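Local coordinates for protein cycloalternan-forming enzyme (Listeria monocytogenes serovar 1/2a, PDB 5F7U) that is a multidomain member of glycosyl hydrolase family 31, with a TIM barrel and a carbohydrate-binding module, and binds glycans at several sites, at residues Y275-P289 against G588-D602. The protein carries 1 engineered substitution. Sequence-based numbering, arbitrary orientation.
Sequences YQDQAQTERTYLAVP and GTSGAQKSGIYWSGD. With GLC (alpha-D-glucopyranose), chain F; GLC (alpha-D-glucopyranose), chain B.
The glycan pocket at the TIM barrel is lined here by Asp602 of the barrel and Tyr275 of the mutarotase-like domain, which touch each other beside two bound glucose units. Tyr275 CD1 lies 3.6 Å from Asp602 CB. The ring and carboxylate planes stand 70° apart, with Asp602 OD2 at the ring edge. The ring reaches Asp602 and O1 of the chain F glucose because chi1 of 179° turns it away from the backbone N. Its OH is hydrogen-bonded to Glu663 OE2. Asp602 OD1 accepts a short 2.5 Å hydrogen bond from O2 of the chain B glucose. A water joins Asp602 OD2 to Tyr285 OH.

The backbone of Asp602 is gripped by three hydrogen bonds. Its N donates to Tyr285 OH at 3.1 Å, nearly straight at 168°. Its O accepts from Gln276 N and Gln278 NE2, which arrive from opposite faces of the carbonyl plane. The Gln278 chain bends at chi2, and its NE2 also donates to Tyr285 OH, with both acceptors close to the amide plane. Tyr285 CE2 packs 3.7 Å from Gly601 CA.

Asp602 follows barrel strand 597-599, the sixth of eight parallel strands. Residues 275-289 come from the galactose mutarotase-like domain, so the contact joins that domain to the barrel. Farther from the sugars, a single beta bridge pairs Leu286 with Gly588. Gly588 N donates to Tyr285 O, and Ala287 N donates to Gly588 O. Thr589 OG1 then gives a 2.8 Å hydrogen bond to Ala287 O, in the carbonyl plane. Leu286 CD1 meets Tyr598 CD2 at 3.7 Å, the two side chains crossing at about a right angle. Tyr598 OH donates to Ala592 O within its own segment. Helix 343-354 adds Tyr350, which touches Val288 and Ser590.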
ATOM      1  N   TYR A 275      -7.357 -11.162  13.606  1.00 15.99           N
ATOM      2  CA  TYR A 275      -8.585 -11.309  12.812  1.00 16.69           C
ATOM      3  C   TYR A 275      -9.565 -10.165  13.097  1.00 16.83           C
ATOM      4  O   TYR A 275      -9.924  -9.942  14.258  1.00 16.82           O
ATOM      5  CB  TYR A 275      -9.176 -12.665  13.180  1.00 17.00           C
ATOM      6  CG  TYR A 275     -10.467 -13.053  12.503  1.00 17.94           C
ATOM      7  CD1 TYR A 275     -10.481 -13.469  11.165  1.00 17.61           C
ATOM      8  CD2 TYR A 275     -11.666 -13.069  13.222  1.00 18.62           C
ATOM      9  CE1 TYR A 275     -11.679 -13.852  10.548  1.00 18.35           C
ATOM     10  CE2 TYR A 275     -12.860 -13.455  12.624  1.00 19.10           C
ATOM     11  CZ  TYR A 275     -12.854 -13.854  11.287  1.00 18.82           C
ATOM     12  OH  TYR A 275     -14.054 -14.227  10.684  1.00 19.45           O
ATOM     13  N   GLN A 276      -9.972  -9.435  12.046  1.00 16.92           N
ATOM     14  CA  GLN A 276     -11.062  -8.429  12.104  1.00 17.45           C
ATOM     15  C   GLN A 276     -10.826  -7.111  12.856  1.00 17.13           C
ATOM     16  O   GLN A 276     -11.385  -6.084  12.467  1.00 17.05           O
ATOM     17  CB  GLN A 276     -12.371  -9.041  12.637  1.00 19.32           C
ATOM     18  CG  GLN A 276     -13.028 -10.071  11.728  1.00 22.34           C
ATOM     19  CD  GLN A 276     -14.363 -10.604  12.293  1.00 24.42           C
ATOM     20  OE1 GLN A 276     -15.014 -11.448  11.678  1.00 28.48           O
ATOM     21  NE2 GLN A 276     -14.766 -10.116  13.443  1.00 25.36           N
ATOM     22  N   ASP A 277     -10.059  -7.124  13.941  1.00 16.27           N
ATOM     23  CA  ASP A 277      -9.939  -5.901  14.746  1.00 16.29           C
ATOM     24  C   ASP A 277      -8.517  -5.311  14.722  1.00 15.69           C
ATOM     25  O   ASP A 277      -7.986  -4.846  15.742  1.00 15.57           O
ATOM     26  CB  ASP A 277     -10.465  -6.112  16.180  1.00 17.69           C
ATOM     27  CG  ASP A 277      -9.652  -7.122  16.964  1.00 18.40           C
ATOM     28  OD1 ASP A 277      -8.804  -7.809  16.352  1.00 19.09           O
ATOM     29  OD2 ASP A 277      -9.844  -7.227  18.203  1.00 19.37           O
ATOM     30  N   GLN A 278      -7.920  -5.304  13.541  1.00 14.31           N
ATOM     31  CA  GLN A 278      -6.568  -4.789  13.388  1.00 13.87           C
ATOM     32  C   GLN A 278      -6.474  -3.316  13.788  1.00 13.71           C
ATOM     33  O   GLN A 278      -5.513  -2.926  14.445  1.00 13.74           O
ATOM     34  CB  GLN A 278      -6.090  -4.971  11.921  1.00 13.35           C
ATOM     35  CG  GLN A 278      -6.130  -6.406  11.380  1.00 13.83           C
ATOM     36  CD  GLN A 278      -7.471  -6.774  10.725  1.00 13.86           C
ATOM     37  OE1 GLN A 278      -8.459  -6.052  10.847  1.00 14.71           O
ATOM     38  NE2 GLN A 278      -7.498  -7.894   9.997  1.00 13.50           N
ATOM     39  N   ALA A 279      -7.465  -2.506  13.401  1.00 14.01           N
ATOM     40  CA  ALA A 279      -7.414  -1.058  13.709  1.00 13.99           C
ATOM     41  C   ALA A 279      -7.466  -0.815  15.225  1.00 14.80           C
ATOM     42  O   ALA A 279      -6.697  -0.024  15.773  1.00 15.20           O
ATOM     43  CB  ALA A 279      -8.568  -0.327  13.026  1.00 14.33           C
ATOM     44  N   GLN A 280      -8.377  -1.514  15.893  1.00 15.53           N
ATOM     45  CA  GLN A 280      -8.612  -1.304  17.318  1.00 16.56           C
ATOM     46  C   GLN A 280      -7.430  -1.761  18.155  1.00 16.04           C
ATOM     47  O   GLN A 280      -7.020  -1.068  19.083  1.00 16.80           O
ATOM     48  CB  GLN A 280      -9.909  -2.001  17.761  1.00 18.19           C
ATOM     49  CG  GLN A 280     -11.130  -1.494  16.985  1.00 20.38           C
ATOM     50  CD  GLN A 280     -11.579  -2.388  15.808  1.00 20.81           C
ATOM     51  OE1 GLN A 280     -10.825  -2.698  14.850  1.00 20.07           O
ATOM     52  NE2 GLN A 280     -12.864  -2.779  15.862  1.00 21.99           N
ATOM     53  N   THR A 281      -6.851  -2.896  17.777  1.00 15.44           N
ATOM     54  CA  THR A 281      -5.692  -3.455  18.484  1.00 14.95           C
ATOM     55  C   THR A 281      -4.360  -2.868  17.993  1.00 14.75           C
ATOM     56  O   THR A 281      -3.327  -3.099  18.616  1.00 14.50           O
ATOM     57  CB  THR A 281      -5.611  -5.001  18.326  1.00 15.01           C
ATOM     58  OG1 THR A 281      -5.417  -5.329  16.949  1.00 14.43           O
ATOM     59  CG2 THR A 281      -6.874  -5.685  18.827  1.00 15.60           C
ATOM     60  N   GLU A 282      -4.391  -2.132  16.872  1.00 14.25           N
ATOM     61  CA  GLU A 282      -3.188  -1.515  16.276  1.00 14.04           C
ATOM     62  C   GLU A 282      -2.183  -2.597  15.894  1.00 13.61           C
ATOM     63  O   GLU A 282      -0.967  -2.441  16.078  1.00 13.43           O
ATOM     64  CB  GLU A 282      -2.581  -0.443  17.219  1.00 15.17           C
ATOM     65  CG  GLU A 282      -3.656   0.479  17.786  1.00 16.54           C
ATOM     66  CD  GLU A 282      -3.128   1.698  18.512  1.00 18.00           C
ATOM     67  OE1 GLU A 282      -1.918   1.785  18.812  1.00 18.67           O
ATOM     68  OE2 GLU A 282      -3.958   2.580  18.808  1.00 19.23           O
ATOM     69  N   ARG A 283      -2.703  -3.710  15.367  1.00 12.90           N
ATOM     70  CA  ARG A 283      -1.846  -4.826  14.935  1.00 12.52           C
ATOM     71  C   ARG A 283      -1.832  -4.929  13.410  1.00 12.23           C
ATOM     72  O   ARG A 283      -2.632  -4.269  12.733  1.00 12.21           O
ATOM     73  CB  ARG A 283      -2.286  -6.131  15.588  1.00 12.61           C
ATOM     74  CG  ARG A 283      -2.132  -6.065  17.109  1.00 13.00           C
ATOM     75  CD  ARG A 283      -2.704  -7.287  17.778  1.00 13.25           C
ATOM     76  NE  ARG A 283      -2.705  -7.089  19.225  1.00 13.44           N
ATOM     77  CZ  ARG A 283      -3.095  -7.994  20.108  1.00 14.19           C
ATOM     78  NH1 ARG A 283      -3.537  -9.199  19.699  1.00 14.33           N
ATOM     79  NH2 ARG A 283      -3.057  -7.682  21.414  1.00 14.66           N
ATOM     80  N   THR A 284      -0.904  -5.722  12.882  1.00 11.99           N
ATOM     81  CA  THR A 284      -0.765  -5.887  11.440  1.00 11.93           C
ATOM     82  C   THR A 284      -0.023  -7.156  11.058  1.00 12.15           C
ATOM     83  O   THR A 284       0.832  -7.653  11.820  1.00 12.21           O
ATOM     84  CB  THR A 284      -0.075  -4.687  10.767  1.00 11.86           C
ATOM     85  OG1 THR A 284      -0.079  -4.884   9.339  1.00 11.65           O
ATOM     86  CG2 THR A 284       1.391  -4.478  11.266  1.00 12.07           C
ATOM     87  N   TYR A 285      -0.357  -7.643   9.866  1.00 12.06           N
ATOM     88  CA  TYR A 285       0.309  -8.793   9.271  1.00 12.18           C
ATOM     89  C   TYR A 285       1.626  -8.404   8.624  1.00 12.00           C
ATOM     90  O   TYR A 285       2.454  -9.263   8.343  1.00 11.87           O
ATOM     91  CB  TYR A 285      -0.546  -9.350   8.135  1.00 12.14           C
ATOM     92  CG  TYR A 285      -2.002  -9.601   8.439  1.00 12.00           C
ATOM     93  CD1 TYR A 285      -2.413 -10.815   9.011  1.00 12.17           C
ATOM     94  CD2 TYR A 285      -2.984  -8.642   8.083  1.00 12.07           C
ATOM     95  CE1 TYR A 285      -3.758 -11.075   9.243  1.00 12.36           C
ATOM     96  CE2 TYR A 285      -4.331  -8.896   8.318  1.00 12.10           C
ATOM     97  CZ  TYR A 285      -4.697 -10.104   8.902  1.00 12.13           C
ATOM     98  OH  TYR A 285      -6.010 -10.335   9.113  1.00 12.55           O
ATOM     99  N   LEU A 286       1.796  -7.116   8.334  1.00 11.83           N
ATOM    100  CA  LEU A 286       2.890  -6.677   7.463  1.00 11.94           C
ATOM    101  C   LEU A 286       3.491  -5.433   8.107  1.00 11.96           C
ATOM    102  O   LEU A 286       2.930  -4.348   8.022  1.00 12.07           O
ATOM    103  CB  LEU A 286       2.346  -6.408   6.041  1.00 12.43           C
ATOM    104  CG  LEU A 286       3.345  -6.427   4.870  1.00 12.99           C
ATOM    105  CD1 LEU A 286       2.547  -6.230   3.580  1.00 13.34           C
ATOM    106  CD2 LEU A 286       4.406  -5.350   5.013  1.00 13.65           C
ATOM    107  N   ALA A 287       4.623  -5.632   8.782  1.00 11.80           N
ATOM    108  CA  ALA A 287       5.234  -4.595   9.634  1.00 11.93           C
ATOM    109  C   ALA A 287       6.612  -4.303   9.103  1.00 11.82           C
ATOM    110  O   ALA A 287       7.408  -5.222   8.903  1.00 12.38           O
ATOM    111  CB  ALA A 287       5.331  -5.087  11.073  1.00 12.05           C
ATOM    112  N   VAL A 288       6.906  -3.024   8.901  1.00 11.72           N
ATOM    113  CA  VAL A 288       8.161  -2.621   8.234  1.00 11.61           C
ATOM    114  C   VAL A 288       8.765  -1.494   9.062  1.00 11.50           C
ATOM    115  O   VAL A 288       8.072  -0.536   9.349  1.00 11.64           O
ATOM    116  CB  VAL A 288       7.872  -2.098   6.801  1.00 11.72           C
ATOM    117  CG1 VAL A 288       9.165  -1.611   6.155  1.00 12.18           C
ATOM    118  CG2 VAL A 288       7.179  -3.178   5.941  1.00 11.67           C
ATOM    119  N   PRO A 289      10.050  -1.596   9.451  1.00 11.58           N
ATOM    120  CA  PRO A 289      10.642  -0.534  10.287  1.00 11.60           C
ATOM    121  C   PRO A 289      11.171   0.640   9.437  1.00 11.73           C
ATOM    122  O   PRO A 289      12.352   0.958   9.473  1.00 11.82           O
ATOM    123  CB  PRO A 289      11.784  -1.280  11.013  1.00 11.78           C
ATOM    124  CG  PRO A 289      12.238  -2.291   9.971  1.00 11.72           C
ATOM    125  CD  PRO A 289      10.987  -2.719   9.231  1.00 11.56           C
ATOM    126  N   GLY A 588       4.424  -9.989   5.880  1.00 12.32           N
ATOM    127  CA  GLY A 588       5.832  -9.810   5.523  1.00 12.84           C
ATOM    128  C   GLY A 588       6.489  -8.643   6.228  1.00 12.64           C
ATOM    129  O   GLY A 588       5.887  -7.995   7.083  1.00 12.29           O
ATOM    130  N   THR A 589       7.752  -8.410   5.880  1.00 12.70           N
ATOM    131  CA  THR A 589       8.478  -7.265   6.430  1.00 12.74           C
ATOM    132  C   THR A 589       9.215  -6.551   5.288  1.00 12.64           C
ATOM    133  O   THR A 589       8.837  -6.711   4.126  1.00 12.20           O
ATOM    134  CB  THR A 589       9.363  -7.681   7.637  1.00 13.45           C
ATOM    135  OG1 THR A 589       9.855  -6.498   8.286  1.00 14.40           O
ATOM    136  CG2 THR A 589      10.495  -8.584   7.191  1.00 14.46           C
ATOM    137  N   SER A 590      10.224  -5.734   5.600  0.50 12.63           N
ATOM    138  CA  SER A 590      11.013  -5.082   4.542  0.50 12.63           C
ATOM    139  C   SER A 590      11.488  -6.104   3.506  0.50 12.96           C
ATOM    140  O   SER A 590      11.967  -7.192   3.860  0.50 12.98           O
ATOM    141  CB  SER A 590      12.234  -4.383   5.135  0.50 12.94           C
ATOM    142  OG  SER A 590      13.096  -5.328   5.721  0.50 12.83           O
ATOM    143  N   GLY A 591      11.321  -5.753   2.229  1.00 13.03           N
ATOM    144  CA  GLY A 591      11.619  -6.669   1.101  1.00 13.30           C
ATOM    145  C   GLY A 591      10.401  -7.433   0.607  1.00 13.00           C
ATOM    146  O   GLY A 591      10.460  -8.037  -0.467  1.00 13.22           O
ATOM    147  N   ALA A 592       9.297  -7.415   1.369  1.00 12.58           N
ATOM    148  CA  ALA A 592       8.059  -8.079   0.923  1.00 12.60           C
ATOM    149  C   ALA A 592       7.703  -7.681  -0.511  1.00 12.54           C
ATOM    150  O   ALA A 592       7.210  -8.495  -1.291  1.00 12.62           O
ATOM    151  CB  ALA A 592       6.909  -7.721   1.840  1.00 12.52           C
ATOM    152  N   GLN A 593       7.971  -6.423  -0.845  1.00 12.50           N
ATOM    153  CA  GLN A 593       7.595  -5.872  -2.147  1.00 12.61           C
ATOM    154  C   GLN A 593       8.202  -6.608  -3.344  1.00 13.08           C
ATOM    155  O   GLN A 593       7.653  -6.514  -4.440  1.00 12.86           O
ATOM    156  CB  GLN A 593       7.934  -4.371  -2.204  1.00 12.78           C
ATOM    157  CG  GLN A 593       9.437  -4.078  -2.176  1.00 12.99           C
ATOM    158  CD  GLN A 593      10.009  -3.887  -0.777  1.00 12.95           C
ATOM    159  OE1 GLN A 593       9.421  -4.277   0.229  1.00 13.14           O
ATOM    160  NE2 GLN A 593      11.176  -3.261  -0.717  1.00 13.36           N
ATOM    161  N   LYS A 594       9.293  -7.347  -3.144  1.00 13.46           N
ATOM    162  CA  LYS A 594       9.912  -8.088  -4.265  1.00 14.51           C
ATOM    163  C   LYS A 594       9.028  -9.234  -4.753  1.00 14.44           C
ATOM    164  O   LYS A 594       9.240  -9.748  -5.857  1.00 14.75           O
ATOM    165  CB  LYS A 594      11.273  -8.664  -3.848  1.00 15.62           C
ATOM    166  CG  LYS A 594      12.308  -7.598  -3.503  1.00 17.00           C
ATOM    167  CD  LYS A 594      13.693  -8.192  -3.281  1.00 18.70           C
ATOM    168  CE  LYS A 594      13.919  -8.632  -1.860  1.00 20.10           C
ATOM    169  NZ  LYS A 594      15.217  -9.384  -1.846  1.00 21.56           N
ATOM    170  N   SER A 595       8.042  -9.642  -3.953  1.00 14.06           N
ATOM    171  CA  SER A 595       7.397 -10.941  -4.189  1.00 14.19           C
ATOM    172  C   SER A 595       5.857 -10.917  -4.250  1.00 14.10           C
ATOM    173  O   SER A 595       5.193 -11.601  -3.476  1.00 14.43           O
ATOM    174  CB  SER A 595       7.906 -11.959  -3.144  1.00 14.67           C
ATOM    175  OG  SER A 595       9.332 -12.074  -3.218  1.00 15.21           O
ATOM    176  N   GLY A 596       5.300 -10.133  -5.172  1.00 13.99           N
ATOM    177  CA  GLY A 596       3.877 -10.269  -5.534  1.00 13.40           C
ATOM    178  C   GLY A 596       2.898  -9.349  -4.820  1.00 12.89           C
ATOM    179  O   GLY A 596       3.276  -8.278  -4.318  1.00 12.93           O
ATOM    180  N   ILE A 597       1.634  -9.759  -4.813  1.00 12.41           N
ATOM    181  CA  ILE A 597       0.525  -8.930  -4.310  1.00 12.08           C
ATOM    182  C   ILE A 597       0.383  -9.129  -2.803  1.00 11.72           C
ATOM    183  O   ILE A 597       0.598 -10.251  -2.310  1.00 11.96           O
ATOM    184  CB  ILE A 597      -0.811  -9.317  -5.011  1.00 12.12           C
ATOM    185  CG1 ILE A 597      -0.739  -8.919  -6.483  1.00 12.39           C
ATOM    186  CG2 ILE A 597      -2.024  -8.653  -4.341  1.00 12.08           C
ATOM    187  CD1 ILE A 597      -1.772  -9.587  -7.360  1.00 12.49           C
ATOM    188  N   TYR A 598       0.028  -8.061  -2.084  1.00 11.59           N
ATOM    189  CA  TYR A 598      -0.348  -8.192  -0.649  1.00 11.53           C
ATOM    190  C   TYR A 598      -1.763  -7.723  -0.474  1.00 11.98           C
ATOM    191  O   TYR A 598      -2.097  -6.632  -0.962  1.00 12.19           O
ATOM    192  CB  TYR A 598       0.637  -7.420   0.277  1.00 11.25           C
ATOM    193  CG  TYR A 598       1.967  -8.113   0.238  1.00 11.25           C
ATOM    194  CD1 TYR A 598       2.844  -7.891  -0.836  1.00 11.54           C
ATOM    195  CD2 TYR A 598       2.303  -9.096   1.185  1.00 11.49           C
ATOM    196  CE1 TYR A 598       4.039  -8.602  -0.947  1.00 11.73           C
ATOM    197  CE2 TYR A 598       3.499  -9.807   1.073  1.00 11.68           C
ATOM    198  CZ  TYR A 598       4.355  -9.558   0.013  1.00 11.86           C
ATOM    199  OH  TYR A 598       5.553 -10.248  -0.088  1.00 11.94           O
ATOM    200  N   TRP A 599      -2.605  -8.544   0.176  1.00 11.94           N
ATOM    201  CA  TRP A 599      -3.972  -8.079   0.519  1.00 12.07           C
ATOM    202  C   TRP A 599      -4.110  -7.805   2.003  1.00 12.10           C
ATOM    203  O   TRP A 599      -3.349  -8.345   2.799  1.00 11.93           O
ATOM    204  CB  TRP A 599      -5.068  -9.021  -0.014  1.00 12.40           C
ATOM    205  CG  TRP A 599      -5.548 -10.076   0.941  1.00 12.68           C
ATOM    206  CD1 TRP A 599      -6.684 -10.031   1.685  1.00 12.58           C
ATOM    207  CD2 TRP A 599      -4.919 -11.340   1.240  1.00 12.88           C
ATOM    208  NE1 TRP A 599      -6.818 -11.191   2.420  1.00 13.18           N
ATOM    209  CE2 TRP A 599      -5.751 -12.006   2.177  1.00 13.21           C
ATOM    210  CE3 TRP A 599      -3.754 -11.982   0.791  1.00 12.93           C
ATOM    211  CZ2 TRP A 599      -5.445 -13.280   2.703  1.00 13.30           C
ATOM    212  CZ3 TRP A 599      -3.452 -13.260   1.286  1.00 13.06           C
ATOM    213  CH2 TRP A 599      -4.294 -13.886   2.263  1.00 13.36           C
ATOM    214  N   SER A 600      -5.062  -6.937   2.359  1.00 12.12           N
ATOM    215  CA  SER A 600      -5.186  -6.403   3.721  1.00 12.40           C
ATOM    216  C   SER A 600      -5.789  -7.365   4.755  1.00 12.64           C
ATOM    217  O   SER A 600      -6.023  -6.985   5.904  1.00 13.03           O
ATOM    218  CB  SER A 600      -5.949  -5.077   3.668  1.00 12.52           C
ATOM    219  OG  SER A 600      -7.312  -5.322   3.343  1.00 12.95           O
ATOM    220  N   GLY A 601      -6.011  -8.620   4.373  1.00 12.87           N
ATOM    221  CA  GLY A 601      -6.412  -9.628   5.350  1.00 13.09           C
ATOM    222  C   GLY A 601      -7.890  -9.655   5.690  1.00 13.44           C
ATOM    223  O   GLY A 601      -8.736  -9.328   4.861  1.00 13.52           O
ATOM    224  N   ASP A 602      -8.198 -10.050   6.928  1.00 13.74           N
ATOM    225  CA  ASP A 602      -9.537 -10.547   7.263  1.00 14.28           C
ATOM    226  C   ASP A 602     -10.317  -9.440   7.930  1.00 14.88           C
ATOM    227  O   ASP A 602     -10.029  -9.094   9.082  1.00 14.97           O
ATOM    228  CB  ASP A 602      -9.435 -11.735   8.231  1.00 14.50           C
ATOM    229  CG  ASP A 602      -8.704 -12.942   7.629  1.00 15.05           C
ATOM    230  OD1 ASP A 602      -8.624 -13.073   6.397  1.00 14.89           O
ATOM    231  OD2 ASP A 602      -8.191 -13.775   8.409  1.00 15.64           O
TER
HETATM  232  C1  GLC F   1      -8.732 -17.749  11.229  1.00 38.74           C
HETATM  233  C2  GLC F   1      -7.290 -17.685  10.710  1.00 36.33           C
HETATM  234  C3  GLC F   1      -7.188 -16.850   9.426  1.00 33.93           C
HETATM  235  C4  GLC F   1      -8.102 -17.416   8.332  1.00 32.96           C
HETATM  236  C5  GLC F   1      -9.532 -17.483   8.917  1.00 36.21           C
HETATM  237  C6  GLC F   1     -10.547 -18.120   7.979  1.00 36.33           C
HETATM  238  O1  GLC F   1      -9.125 -16.477  11.763  1.00 43.14           O
HETATM  239  O2  GLC F   1      -6.456 -17.113  11.718  1.00 35.20           O
HETATM  240  O3  GLC F   1      -5.827 -16.798   9.004  1.00 33.34           O
HETATM  241  O4  GLC F   1      -8.124 -16.570   7.157  1.00 27.21           O
HETATM  242  O5  GLC F   1      -9.643 -18.157  10.190  1.00 38.79           O
HETATM  243  O6  GLC F   1     -11.317 -17.021   7.502  1.00 36.91           O
HETATM  244  C1  GLC B   2      -7.259 -16.960   6.062  1.00 24.23           C
HETATM  245  C2  GLC B   2      -7.285 -15.879   4.960  1.00 22.22           C
HETATM  246  C3  GLC B   2      -8.628 -15.821   4.204  1.00 21.59           C
HETATM  247  C4  GLC B   2      -9.013 -17.217   3.690  1.00 21.87           C
HETATM  248  C5  GLC B   2      -8.811 -18.291   4.769  1.00 23.14           C
HETATM  249  C6  GLC B   2      -9.024 -19.708   4.263  1.00 23.44           C
HETATM  250  O2  GLC B   2      -6.847 -14.621   5.483  1.00 22.18           O
HETATM  251  O3  GLC B   2      -8.561 -14.919   3.084  1.00 19.32           O
HETATM  252  O4  GLC B   2     -10.388 -17.222   3.261  1.00 19.95           O
HETATM  253  O5  GLC B   2      -7.527 -18.224   5.422  1.00 23.37           O
HETATM  254  O6  GLC B   2      -8.984 -20.556   5.428  1.00 24.60           O
HETATM  255  O   HOH W   1      -6.706 -12.515  10.323  1.00 12.49           O